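Local coordinates for protein acylphosphatase (Coxiella burnetii, PDB 3TRG) that catalyses the hydrolysis of acyl phosphates to a carboxylate and phosphate, at residues T12-T17 and V82-I87; V16-K21 and V52-C57; F26-V31 and G42-L47; E36-T41 and I63-E68. One frame throughout, in Å; residues are numbered along the deposited sequence. Where two conformers were deposited one is given.

Contact 1: T12-T17 and V82-I87. With EDO (1,2-ethanediol), chain C.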
loop_
_atom_site.group_PDB
_atom_site.type_symbol
_atom_site.label_atom_id
_atom_site.label_comp_id
_atom_site.label_asym_id
_atom_site.label_seq_id
_atom_site.Cartn_x
_atom_site.Cartn_y
_atom_site.Cartn_z
ATOM N N THR A 12 -6.732 -3.827 10.275
ATOM C CA THR A 12 -7.462 -4.400 9.157
ATOM C C THR A 12 -6.555 -4.431 7.935
ATOM O O THR A 12 -5.373 -4.122 8.031
ATOM C CB THR A 12 -8.753 -3.606 8.855
ATOM O OG1 THR A 12 -9.574 -4.350 7.949
ATOM C CG2 THR A 12 -8.416 -2.239 8.261
ATOM N N CYS A 13 -7.104 -4.810 6.790
ATOM C CA CYS A 13 -6.331 -4.850 5.557
ATOM C C CYS A 13 -7.089 -4.145 4.443
ATOM O O CYS A 13 -8.326 -4.151 4.421
ATOM C CB CYS A 13 -6.067 -6.295 5.126
ATOM S SG CYS A 13 -5.015 -7.264 6.216
ATOM N N ILE A 14 -6.343 -3.548 3.516
ATOM C CA ILE A 14 -6.935 -2.971 2.313
ATOM C C ILE A 14 -6.203 -3.471 1.069
ATOM O O ILE A 14 -5.044 -3.891 1.145
ATOM C CB ILE A 14 -6.919 -1.420 2.331
ATOM C CG1 ILE A 14 -5.483 -0.887 2.301
ATOM C CG2 ILE A 14 -7.696 -0.881 3.537
ATOM C CD1 ILE A 14 -5.398 0.613 2.017
ATOM N N HIS A 15 -6.893 -3.425 -0.066
ATOM C CA HIS A 15 -6.305 -3.713 -1.365
ATOM C C HIS A 15 -6.393 -2.435 -2.193
ATOM O O HIS A 15 -7.406 -1.738 -2.153
ATOM C CB HIS A 15 -7.072 -4.850 -2.041
ATOM C CG HIS A 15 -6.598 -5.165 -3.426
ATOM N ND1 HIS A 15 -7.268 -4.740 -4.553
ATOM C CD2 HIS A 15 -5.528 -5.867 -3.865
ATOM C CE1 HIS A 15 -6.629 -5.169 -5.629
ATOM N NE2 HIS A 15 -5.570 -5.856 -5.238
ATOM N N VAL A 16 -5.327 -2.124 -2.927
ATOM C CA VAL A 16 -5.244 -0.858 -3.651
ATOM C C VAL A 16 -4.703 -1.056 -5.055
ATOM O O VAL A 16 -3.812 -1.878 -5.273
ATOM C CB VAL A 16 -4.291 0.123 -2.946
ATOM C CG1 VAL A 16 -4.496 1.550 -3.471
ATOM C CG2 VAL A 16 -4.476 0.064 -1.429
ATOM N N THR A 17 -5.251 -0.297 -6.001
ATOM C CA THR A 17 -4.594 -0.091 -7.288
ATOM C C THR A 17 -4.320 1.397 -7.479
ATOM O O THR A 17 -5.139 2.247 -7.120
ATOM C CB THR A 17 -5.396 -0.643 -8.480
ATOM O OG1 THR A 17 -6.723 -0.111 -8.457
ATOM C CG2 THR A 17 -5.456 -2.165 -8.425
ATOM N N VAL A 82 -6.171 6.657 -7.086
ATOM C CA VAL A 82 -5.929 5.655 -6.062
ATOM C C VAL A 82 -7.275 5.030 -5.730
ATOM O O VAL A 82 -8.211 5.722 -5.318
ATOM C CB VAL A 82 -5.328 6.268 -4.790
ATOM C CG1 VAL A 82 -5.138 5.198 -3.721
ATOM C CG2 VAL A 82 -4.012 6.963 -5.107
ATOM N N ASN A 83 -7.376 3.724 -5.935
ATOM C CA ASN A 83 -8.628 3.016 -5.734
ATOM C C ASN A 83 -8.392 1.947 -4.686
ATOM O O ASN A 83 -7.617 1.027 -4.911
ATOM C CB ASN A 83 -9.074 2.387 -7.053
ATOM C CG ASN A 83 -10.395 1.669 -6.942
ATOM O OD1 ASN A 83 -11.190 1.941 -6.046
ATOM N ND2 ASN A 83 -10.639 0.743 -7.861
ATOM N N TRP A 84 -9.036 2.077 -3.535
ATOM C CA TRP A 84 -8.819 1.109 -2.468
ATOM C C TRP A 84 -10.115 0.564 -1.891
ATOM O O TRP A 84 -11.167 1.199 -1.967
ATOM C CB TRP A 84 -7.930 1.689 -1.357
ATOM C CG TRP A 84 -8.531 2.809 -0.536
ATOM C CD1 TRP A 84 -8.429 4.149 -0.771
ATOM C CD2 TRP A 84 -9.281 2.672 0.678
ATOM N NE1 TRP A 84 -9.090 4.858 0.211
ATOM C CE2 TRP A 84 -9.620 3.973 1.112
ATOM C CE3 TRP A 84 -9.710 1.576 1.434
ATOM C CZ2 TRP A 84 -10.363 4.206 2.269
ATOM C CZ3 TRP A 84 -10.449 1.807 2.581
ATOM C CH2 TRP A 84 -10.770 3.114 2.988
ATOM N N GLU A 85 -10.041 -0.639 -1.339
ATOM C CA GLU A 85 -11.150 -1.141 -0.549
ATOM C C GLU A 85 -10.622 -1.980 0.598
ATOM O O GLU A 85 -9.557 -2.591 0.501
ATOM C CB GLU A 85 -12.127 -1.953 -1.407
ATOM C CG GLU A 85 -11.657 -3.350 -1.765
ATOM C CD GLU A 85 -12.556 -4.022 -2.783
ATOM O OE1 GLU A 85 -13.531 -4.689 -2.380
ATOM O OE2 GLU A 85 -12.288 -3.870 -3.992
ATOM N N GLU A 86 -11.362 -1.989 1.695
ATOM C CA GLU A 86 -11.034 -2.866 2.800
ATOM C C GLU A 86 -11.345 -4.300 2.377
ATOM O O GLU A 86 -12.305 -4.543 1.635
ATOM C CB GLU A 86 -11.855 -2.480 4.028
ATOM C CG GLU A 86 -11.467 -3.226 5.275
ATOM C CD GLU A 86 -12.280 -2.792 6.476
ATOM O OE1 GLU A 86 -13.290 -2.075 6.292
ATOM O OE2 GLU A 86 -11.911 -3.176 7.606
ATOM N N ILE A 87 -10.528 -5.244 2.836
ATOM C CA ILE A 87 -10.686 -6.641 2.451
ATOM C C ILE A 87 -10.721 -7.583 3.657
ATOM O O ILE A 87 -10.421 -7.189 4.791
ATOM C CB ILE A 87 -9.557 -7.097 1.486
ATOM C CG1 ILE A 87 -8.179 -6.921 2.135
ATOM C CG2 ILE A 87 -9.633 -6.334 0.152
ATOM C CD1 ILE A 87 -7.035 -7.501 1.298
HETATM C C1 EDO C . -9.726 -1.974 -4.849
HETATM O O1 EDO C . -9.620 -3.385 -4.617
HETATM C C2 EDO C . -8.592 -1.532 -5.763
HETATM O O2 EDO C . -8.748 -2.116 -7.058
HETATM O O HOH W 1 -8.838 -0.807 -9.956
#
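H15 and E85 pair across two antiparallel strands, their side chains on the same face, and hold the same oxygen of an ethanediol, probably from the crystallisation liquor. H15 has CG anti to its backbone N (chi1 176°), and its ND1 meets ethanediol O1 at 2.7 Å, in the plane of the ring and almost straight. O1 in turn donates to OE2 of E85 at 2.8 Å. On this face I87 CG2 lies 3.7 Å from H15 CB, while T17 OG1 and N83 ND2 share a water. The opposite face is apolar: the indole of W84 approaches I14 obliquely, CE3 lying 3.8 Å from I14 CG2, and V16 CG1 meets V82 CG1 at 3.7 Å. At the far end T12 and E86 cross at about a right angle, T12 OG1 giving a 2.6 Å hydrogen bond to the anti lone pair of E86 OE2. Between the faces, H15 and E85 exchange two backbone bonds, with H15 N to E85 O at 2.8 Å. Because ND1 donates to the diol and NE2 bonds the carboxylate of E53, the imidazole may well be protonated on both nitrogens, its positive charge favoured by the two glutamates.

Contact 2: V16-K21 and V52-C57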
loop_
_atom_site.group_PDB
_atom_site.type_symbol
_atom_site.label_atom_id
_atom_site.label_comp_id
_atom_site.label_asym_id
_atom_site.label_seq_id
_atom_site.Cartn_x
_atom_site.Cartn_y
_atom_site.Cartn_z
ATOM N N VAL A 16 -5.327 -2.124 -2.927
ATOM C CA VAL A 16 -5.244 -0.858 -3.651
ATOM C C VAL A 16 -4.703 -1.056 -5.055
ATOM O O VAL A 16 -3.812 -1.878 -5.273
ATOM C CB VAL A 16 -4.291 0.123 -2.946
ATOM C CG1 VAL A 16 -4.496 1.550 -3.471
ATOM C CG2 VAL A 16 -4.476 0.064 -1.429
ATOM N N THR A 17 -5.251 -0.297 -6.001
ATOM C CA THR A 17 -4.594 -0.091 -7.288
ATOM C C THR A 17 -4.320 1.397 -7.479
ATOM O O THR A 17 -5.139 2.247 -7.120
ATOM C CB THR A 17 -5.396 -0.643 -8.480
ATOM O OG1 THR A 17 -6.723 -0.111 -8.457
ATOM C CG2 THR A 17 -5.456 -2.165 -8.425
ATOM N N VAL A 18 -3.150 1.699 -8.030
ATOM C CA VAL A 18 -2.714 3.073 -8.229
ATOM C C VAL A 18 -2.378 3.257 -9.698
ATOM O O VAL A 18 -1.538 2.545 -10.242
ATOM C CB VAL A 18 -1.476 3.396 -7.373
ATOM C CG1 VAL A 18 -1.046 4.852 -7.580
ATOM C CG2 VAL A 18 -1.765 3.131 -5.895
ATOM N N SER A 19 -3.041 4.214 -10.340
ATOM C CA SER A 19 -2.838 4.448 -11.763
ATOM C C SER A 19 -2.091 5.749 -12.023
ATOM O O SER A 19 -2.068 6.645 -11.177
ATOM C CB SER A 19 -4.179 4.471 -12.500
ATOM O OG SER A 19 -4.955 5.594 -12.115
ATOM N N GLY A 20 -1.493 5.842 -13.206
ATOM C CA GLY A 20 -0.792 7.043 -13.621
ATOM C C GLY A 20 0.589 6.733 -14.157
ATOM O O GLY A 20 0.843 5.643 -14.674
ATOM N N LYS A 21 1.481 7.709 -14.044
ATOM C CA LYS A 21 2.889 7.499 -14.329
ATOM C C LYS A 21 3.492 6.843 -13.097
ATOM O O LYS A 21 3.853 7.520 -12.132
ATOM C CB LYS A 21 3.569 8.839 -14.626
ATOM C CG LYS A 21 5.078 8.855 -14.412
ATOM C CD LYS A 21 5.800 7.901 -15.344
ATOM C CE LYS A 21 7.307 7.978 -15.131
ATOM N NZ LYS A 21 8.046 7.058 -16.038
ATOM N N VAL A 52 -0.010 0.103 -10.234
ATOM C CA VAL A 52 0.633 -0.464 -9.059
ATOM C C VAL A 52 -0.456 -1.141 -8.233
ATOM O O VAL A 52 -1.570 -0.627 -8.132
ATOM C CB VAL A 52 1.361 0.618 -8.237
ATOM C CG1 VAL A 52 1.689 0.122 -6.836
ATOM C CG2 VAL A 52 2.626 1.058 -8.959
ATOM N N GLU A 53 -0.159 -2.315 -7.684
ATOM C CA GLU A 53 -1.132 -3.032 -6.873
ATOM C C GLU A 53 -0.515 -3.365 -5.524
ATOM O O GLU A 53 0.641 -3.768 -5.448
ATOM C CB GLU A 53 -1.593 -4.319 -7.568
ATOM C CG GLU A 53 -2.645 -5.081 -6.772
ATOM C CD GLU A 53 -2.911 -6.475 -7.310
ATOM O OE1 GLU A 53 -2.149 -6.938 -8.186
ATOM O OE2 GLU A 53 -3.884 -7.106 -6.843
ATOM N N LEU A 54 -1.278 -3.191 -4.450
ATOM C CA LEU A 54 -0.757 -3.532 -3.129
ATOM C C LEU A 54 -1.839 -4.013 -2.176
ATOM O O LEU A 54 -3.022 -3.734 -2.362
ATOM C CB LEU A 54 -0.015 -2.342 -2.497
ATOM C CG LEU A 54 -0.864 -1.094 -2.238
ATOM C CD1 LEU A 54 -0.613 -0.583 -0.830
ATOM C CD2 LEU A 54 -0.546 -0.019 -3.261
ATOM N N VAL A 55 -1.409 -4.768 -1.170
ATOM C CA VAL A 55 -2.217 -5.057 0.002
ATOM C C VAL A 55 -1.460 -4.512 1.207
ATOM O O VAL A 55 -0.244 -4.705 1.333
ATOM C CB VAL A 55 -2.446 -6.569 0.172
ATOM C CG1 VAL A 55 -2.985 -6.880 1.568
ATOM C CG2 VAL A 55 -3.405 -7.087 -0.907
ATOM N N ALA A 56 -2.168 -3.802 2.078
ATOM C CA ALA A 56 -1.553 -3.241 3.273
ATOM C C ALA A 56 -2.408 -3.582 4.482
ATOM O O ALA A 56 -3.628 -3.407 4.451
ATOM C CB ALA A 56 -1.397 -1.740 3.137
ATOM N N CYS A 57 -1.763 -4.076 5.538
ATOM C CA CYS A 57 -2.448 -4.484 6.756
ATOM C C CYS A 57 -1.792 -3.826 7.958
ATOM O O CYS A 57 -0.564 -3.716 8.025
ATOM C CB CYS A 57 -2.366 -6.001 6.941
ATOM S SG CYS A 57 -3.085 -6.987 5.614
#
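V16 and L54 lie side by side, pointing the same way off an antiparallel strand pair, and the branch of the leucine fills the hollow beside the valine. L54 CG sits between its backbone N and carbonyl carbon (chi1 62°), which carries it across toward the neighbouring strand, 3.7 Å from V16 CB. From there the two methyls part: CD2 comes against V16 CB at 3.8 Å, and CD1 against V16 CG2 at 4.0 Å. Next along the strands V18 and V52 meet more bluntly, CB to CB at 4.1 Å. L54 CD2 also reaches diagonally to V18 CG2, at 4.3 Å, so one leucine spans both valines of the facing strand. On the reverse face T17 and E53 stand further apart, and the CG of E53 rests instead by the carbonyl oxygen of V16, 3.7 Å away; its carboxylate bonds H15. Two pairs of backbone hydrogen bonds, V16 with L54 and V18 with V52, hold the register, and close CA-H...O approaches run from T17 CA to V52 O and from E53 CA to V16 O. L66 of helix 60-69 touches L54, and L70 touches V16. This is the central antiparallel strand pair of the ferredoxin-like alpha/beta sandwich of acylphosphatases, whose helices pack on one face of the sheet.

Contact 3: F26-V31 and G42-L47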
loop_
_atom_site.group_PDB
_atom_site.type_symbol
_atom_site.label_atom_id
_atom_site.label_comp_id
_atom_site.label_asym_id
_atom_site.label_seq_id
_atom_site.Cartn_x
_atom_site.Cartn_y
_atom_site.Cartn_z
ATOM N N PHE A 26 10.723 3.695 -9.157
ATOM C CA PHE A 26 10.918 2.915 -7.943
ATOM C C PHE A 26 9.658 2.924 -7.078
ATOM O O PHE A 26 9.730 3.026 -5.853
ATOM C CB PHE A 26 12.113 3.454 -7.148
ATOM C CG PHE A 26 13.431 3.328 -7.867
ATOM C CD1 PHE A 26 13.987 2.085 -8.108
ATOM C CD2 PHE A 26 14.119 4.456 -8.286
ATOM C CE1 PHE A 26 15.208 1.967 -8.765
ATOM C CE2 PHE A 26 15.334 4.345 -8.940
ATOM C CZ PHE A 26 15.879 3.102 -9.179
ATOM N N PHE A 27 8.497 2.806 -7.714
ATOM C CA PHE A 27 7.243 2.873 -6.965
ATOM C C PHE A 27 7.089 1.742 -5.938
ATOM O O PHE A 27 6.710 1.998 -4.789
ATOM C CB PHE A 27 6.033 2.935 -7.903
ATOM C CG PHE A 27 4.879 3.707 -7.332
ATOM C CD1 PHE A 27 4.159 3.201 -6.265
ATOM C CD2 PHE A 27 4.527 4.946 -7.849
ATOM C CE1 PHE A 27 3.101 3.914 -5.719
ATOM C CE2 PHE A 27 3.472 5.665 -7.309
ATOM C CZ PHE A 27 2.759 5.149 -6.246
ATOM N N ARG A 28 7.404 0.509 -6.338
ATOM C CA ARG A 28 7.335 -0.640 -5.432
ATOM C C ARG A 28 8.149 -0.405 -4.170
ATOM O O ARG A 28 7.653 -0.558 -3.056
ATOM C CB ARG A 28 7.863 -1.908 -6.114
ATOM C CG ARG A 28 6.940 -2.541 -7.134
ATOM C CD ARG A 28 7.578 -3.811 -7.689
ATOM N NE ARG A 28 9.021 -3.638 -7.764
ATOM C CZ ARG A 28 9.913 -4.564 -7.434
ATOM N NH1 ARG A 28 9.522 -5.765 -7.031
ATOM N NH2 ARG A 28 11.205 -4.285 -7.518
ATOM N N GLU A 29 9.416 -0.050 -4.348
ATOM C CA GLU A 29 10.300 0.153 -3.209
ATOM C C GLU A 29 9.802 1.272 -2.298
ATOM O O GLU A 29 9.900 1.170 -1.077
ATOM C CB GLU A 29 11.738 0.415 -3.667
ATOM C CG GLU A 29 12.381 -0.778 -4.376
ATOM C CD GLU A 29 12.079 -0.825 -5.862
ATOM O OE1 GLU A 29 11.293 0.010 -6.358
ATOM O OE2 GLU A 29 12.645 -1.703 -6.550
ATOM N N SER A 30 9.247 2.325 -2.889
ATOM C CA SER A 30 8.794 3.480 -2.111
ATOM C C SER A 30 7.579 3.132 -1.256
ATOM O O SER A 30 7.435 3.622 -0.134
ATOM C CB SER A 30 8.497 4.683 -3.019
ATOM O OG SER A 30 7.235 4.579 -3.656
ATOM N N VAL A 31 6.710 2.280 -1.793
ATOM C CA VAL A 31 5.543 1.811 -1.051
ATOM C C VAL A 31 5.991 0.942 0.128
ATOM O O VAL A 31 5.511 1.115 1.252
ATOM C CB VAL A 31 4.573 1.020 -1.956
ATOM C CG1 VAL A 31 3.490 0.347 -1.126
ATOM C CG2 VAL A 31 3.951 1.945 -3.006
ATOM N N GLY A 42 2.198 -6.573 4.325
ATOM C CA GLY A 42 1.542 -6.822 3.056
ATOM C C GLY A 42 2.531 -6.905 1.911
ATOM O O GLY A 42 3.645 -7.402 2.079
ATOM N N TRP A 43 2.121 -6.430 0.740
ATOM C CA TRP A 43 2.962 -6.548 -0.449
ATOM C C TRP A 43 2.607 -5.515 -1.513
ATOM O O TRP A 43 1.519 -4.931 -1.498
ATOM C CB TRP A 43 2.864 -7.963 -1.040
ATOM C CG TRP A 43 1.458 -8.401 -1.373
ATOM C CD1 TRP A 43 0.627 -9.155 -0.591
ATOM C CD2 TRP A 43 0.726 -8.111 -2.574
ATOM N NE1 TRP A 43 -0.576 -9.352 -1.235
ATOM C CE2 TRP A 43 -0.540 -8.723 -2.450
ATOM C CE3 TRP A 43 1.019 -7.398 -3.739
ATOM C CZ2 TRP A 43 -1.513 -8.639 -3.450
ATOM C CZ3 TRP A 43 0.053 -7.319 -4.733
ATOM C CH2 TRP A 43 -1.197 -7.936 -4.580
ATOM N N VAL A 44 3.535 -5.296 -2.438
ATOM C CA VAL A 44 3.307 -4.356 -3.528
ATOM C C VAL A 44 3.970 -4.849 -4.803
ATOM O O VAL A 44 5.061 -5.414 -4.771
ATOM C CB VAL A 44 3.842 -2.945 -3.181
ATOM C CG1 VAL A 44 5.350 -2.980 -2.910
ATOM C CG2 VAL A 44 3.518 -1.959 -4.298
ATOM N N LYS A 45 3.305 -4.641 -5.929
ATOM C CA LYS A 45 3.917 -4.952 -7.208
ATOM C C LYS A 45 3.550 -3.908 -8.248
ATOM O O LYS A 45 2.620 -3.120 -8.055
ATOM C CB LYS A 45 3.517 -6.351 -7.677
ATOM C CG LYS A 45 2.058 -6.469 -8.055
ATOM C CD LYS A 45 1.628 -7.927 -8.251
ATOM C CE LYS A 45 1.988 -8.448 -9.627
ATOM N NZ LYS A 45 1.139 -9.616 -10.001
ATOM N N ASN A 46 4.309 -3.897 -9.335
ATOM C CA ASN A 46 3.986 -3.099 -10.502
ATOM C C ASN A 46 3.386 -4.045 -11.509
ATOM O O ASN A 46 4.068 -4.951 -11.975
ATOM C CB ASN A 46 5.255 -2.499 -11.112
ATOM C CG ASN A 46 5.583 -1.128 -10.558
ATOM O OD1 ASN A 46 6.311 -1.006 -9.579
ATOM N ND2 ASN A 46 5.060 -0.088 -11.194
ATOM N N LEU A 47 2.120 -3.857 -11.846
ATOM C CA LEU A 47 1.517 -4.675 -12.886
ATOM C C LEU A 47 2.101 -4.244 -14.228
ATOM O O LEU A 47 2.191 -3.050 -14.521
ATOM C CB LEU A 47 -0.009 -4.531 -12.868
ATOM C CG LEU A 47 -0.685 -4.943 -11.556
ATOM C CD1 LEU A 47 -2.173 -4.643 -11.618
ATOM C CD2 LEU A 47 -0.444 -6.416 -11.244
#
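V44 and N46 of strand 42-46 press against V31 and R28 in the first turns of helix 27-37, a helix-on-sheet contact within the split beta-alpha-beta unit of the acylphosphatase fold. Locally helix and strand run nearly antiparallel, at 163° with their axes 7.7 Å apart. V44 comes first and fits between two helical residues one turn apart. Its CG1, held between its own backbone N and carbonyl carbon (chi1 60°), reaches the carbonyl oxygen of R28 at 3.3 Å. CG2 turns to V31 instead, 3.9 Å from CG1 of that valine, while F95 and V97 of strand 95-97 also touch V44. The next residue, K45, turns its side chain away, but its backbone carbonyl carbon lies 3.8 Å from R28 CG. N46 then swings its amide back toward the helix. R28 and N46 are both predicted active-site residues, so the contact sets two probable catalytic side chains beside each other. R28 NH1 forms a salt bridge with the terminal carboxylate of R98, NH2 pairs with E29 OE2 in a salt bridge whose hydrogen bond is weak, and N46 ND2 bonds V22 O. The guanidinium and amide planes stand 56° apart. What meets directly is the aliphatic part of the arginine: N46 OD1 sits tightly against R28 CG at 3.0 Å, with CD next at 3.6 Å.

Contact 4: E36-T41 and I63-E68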
loop_
_atom_site.group_PDB
_atom_site.type_symbol
_atom_site.label_atom_id
_atom_site.label_comp_id
_atom_site.label_asym_id
_atom_site.label_seq_id
_atom_site.Cartn_x
_atom_site.Cartn_y
_atom_site.Cartn_z
ATOM N N GLU A 36 6.571 0.288 5.829
ATOM C CA GLU A 36 7.377 -0.078 6.990
ATOM C C GLU A 36 7.432 1.058 8.009
ATOM O O GLU A 36 7.324 0.827 9.212
ATOM C CB GLU A 36 8.779 -0.519 6.557
ATOM C CG GLU A 36 8.743 -1.823 5.784
ATOM C CD GLU A 36 10.115 -2.328 5.401
ATOM O OE1 GLU A 36 11.069 -1.519 5.349
ATOM O OE2 GLU A 36 10.233 -3.545 5.150
ATOM N N GLU A 37 7.580 2.286 7.524
ATOM C CA GLU A 37 7.599 3.448 8.409
ATOM C C GLU A 37 6.279 3.602 9.156
ATOM O O GLU A 37 6.246 4.112 10.277
ATOM C CB GLU A 37 7.954 4.712 7.622
ATOM C CG GLU A 37 9.412 4.708 7.186
ATOM C CD GLU A 37 9.735 5.710 6.099
ATOM O OE1 GLU A 37 8.806 6.348 5.557
ATOM O OE2 GLU A 37 10.934 5.850 5.779
ATOM N N LEU A 38 5.201 3.134 8.539
ATOM C CA LEU A 38 3.883 3.184 9.165
ATOM C C LEU A 38 3.515 1.888 9.892
ATOM O O LEU A 38 2.379 1.723 10.337
ATOM C CB LEU A 38 2.821 3.524 8.114
ATOM C CG LEU A 38 2.974 4.905 7.474
ATOM C CD1 LEU A 38 2.056 5.020 6.272
ATOM C CD2 LEU A 38 2.668 5.999 8.494
ATOM N N GLN A 39 4.471 0.971 9.999
ATOM C CA GLN A 39 4.244 -0.319 10.646
ATOM C C GLN A 39 3.101 -1.107 10.014
ATOM O O GLN A 39 2.246 -1.661 10.719
ATOM C CB GLN A 39 3.993 -0.141 12.148
ATOM C CG GLN A 39 5.152 0.513 12.884
ATOM C CD GLN A 39 5.069 0.324 14.386
ATOM O OE1 GLN A 39 4.881 -0.793 14.874
ATOM N NE2 GLN A 39 5.208 1.415 15.128
ATOM N N LEU A 40 3.102 -1.149 8.685
ATOM C CA LEU A 40 2.132 -1.930 7.932
ATOM C C LEU A 40 2.823 -3.139 7.322
ATOM O O LEU A 40 4.032 -3.112 7.064
ATOM C CB LEU A 40 1.518 -1.078 6.819
ATOM C CG LEU A 40 0.723 0.152 7.267
ATOM C CD1 LEU A 40 0.350 1.003 6.063
ATOM C CD2 LEU A 40 -0.514 -0.275 8.037
ATOM N N THR A 41 2.048 -4.195 7.090
ATOM C CA THR A 41 2.540 -5.397 6.428
ATOM C C THR A 41 1.742 -5.636 5.147
ATOM O O THR A 41 0.736 -4.973 4.902
ATOM C CB THR A 41 2.421 -6.622 7.341
ATOM O OG1 THR A 41 1.046 -6.814 7.700
ATOM C CG2 THR A 41 3.249 -6.423 8.606
ATOM N N ILE A 63 -2.977 2.921 7.820
ATOM C CA ILE A 63 -3.580 2.612 6.526
ATOM C C ILE A 63 -4.045 3.892 5.826
ATOM O O ILE A 63 -3.760 4.115 4.644
ATOM C CB ILE A 63 -4.750 1.614 6.688
ATOM C CG1 ILE A 63 -4.211 0.231 7.070
ATOM C CG2 ILE A 63 -5.591 1.540 5.419
ATOM C CD1 ILE A 63 -5.285 -0.794 7.324
HETATM N N MSE A 64 -4.736 4.751 6.565
HETATM C CA MSE A 64 -5.288 5.963 5.967
HETATM C C MSE A 64 -4.242 7.023 5.635
HETATM O O MSE A 64 -4.424 7.807 4.711
HETATM C CB MSE A 64 -6.416 6.531 6.832
HETATM C CG MSE A 64 -7.611 5.596 6.918
HETATM SE SE MSE A 64 -8.380 5.240 5.142
HETATM C CE MSE A 64 -9.076 7.023 4.801
ATOM N N ILE A 65 -3.146 7.037 6.380
ATOM C CA ILE A 65 -2.019 7.878 6.017
ATOM C C ILE A 65 -1.406 7.365 4.710
ATOM O O ILE A 65 -1.087 8.148 3.814
ATOM C CB ILE A 65 -0.973 7.911 7.133
ATOM C CG1 ILE A 65 -1.542 8.648 8.350
ATOM C CG2 ILE A 65 0.313 8.581 6.650
ATOM C CD1 ILE A 65 -0.660 8.564 9.562
ATOM N N LEU A 66 -1.268 6.047 4.591
ATOM C CA LEU A 66 -0.749 5.457 3.356
ATOM C C LEU A 66 -1.604 5.795 2.138
ATOM O O LEU A 66 -1.074 6.208 1.104
ATOM C CB LEU A 66 -0.631 3.938 3.484
ATOM C CG LEU A 66 -0.086 3.230 2.242
ATOM C CD1 LEU A 66 1.377 3.587 2.036
ATOM C CD2 LEU A 66 -0.257 1.727 2.391
ATOM N N THR A 67 -2.920 5.613 2.251
ATOM C CA THR A 67 -3.805 5.869 1.115
ATOM C C THR A 67 -3.746 7.326 0.657
ATOM O O THR A 67 -3.906 7.606 -0.528
ATOM C CB THR A 67 -5.279 5.455 1.373
ATOM O OG1 THR A 67 -5.816 6.192 2.479
ATOM C CG2 THR A 67 -5.389 3.962 1.649
ATOM N N GLU A 68 -3.519 8.252 1.584
ATOM C CA GLU A 68 -3.399 9.651 1.192
ATOM C C GLU A 68 -2.064 9.885 0.494
ATOM O O GLU A 68 -1.990 10.595 -0.509
ATOM C CB GLU A 68 -3.554 10.597 2.384
ATOM C CG GLU A 68 -3.356 12.058 1.992
ATOM C CD GLU A 68 -3.810 13.037 3.056
ATOM O OE1 GLU A 68 -4.568 12.634 3.965
ATOM O OE2 GLU A 68 -3.412 14.220 2.975
#
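L38 and L40 leave the end of helix 27-37 with their CA atoms 7.8 Å from that of L66 and 7.4 Å from that of I63, close enough for the leucine branches to bridge to helix 60-69. The turn that presents them is a Schellman motif: Q39 takes a positive phi of 57°, its N bonds E36 O, and L40 N reaches back to A35 O. L38 and L40, on either side of Q39 in sequence, both point toward the second helix. L38 enters beside I65 and L66, as a tip reaching between two neighbouring residues of the helix. Its CD1 lies 3.9 Å from the backbone N of L66 and 4.0 Å from L66 CB, while CD2 meets I65 CG2, also at 4.0 Å. L40 spans L66 and I63, one turn back, with its two methyls. CD1 packs on L66 CD2 at 3.8 Å, and CD2 comes within 3.9 Å of I63 CG1, the two side chains crossing at about a right angle; I63 has two deposited conformers, so this contact is less certain. L66 thus serves both leucines, meeting L38 CD1 with CB, and L40 CD1 with CB and CD2. The contact has no hydrogen bond between the segments, though L38 O is bonded by S62 OG, just before segment 63-68. L54 and A56 touch L66 from the sheet. Such apolar packing between the end of one helix and the flank of the other is the helix-helix interface of the ferredoxin-like sandwich, lying over the sheet.

In the fold
Contacts 1 and 2 share V16 and T17 on strand 11-19, whose two edges they pair with strands 82-87 and 52-57. The C13 SG to C57 SG disulfide (2.0 Å) and the H15 NE2 to E53 OE2 bond (2.6 Å) tie them further. Contact 3 adjoins contact 2 through the E53 O to K45 N bond (2.8 Å), and V52 CG2 lies 3.5 Å from ND2 of N46, linking the central strands to the predicted active site of R28 and N46. Contact 4 covers contact 2 through L66 CD2, 3.7 Å from A56 CB, and lies about 13 Å centre to centre from contact 3. T17, beside the ethanediol of contact 1, is about 11 Å from N46, side chain to side chain.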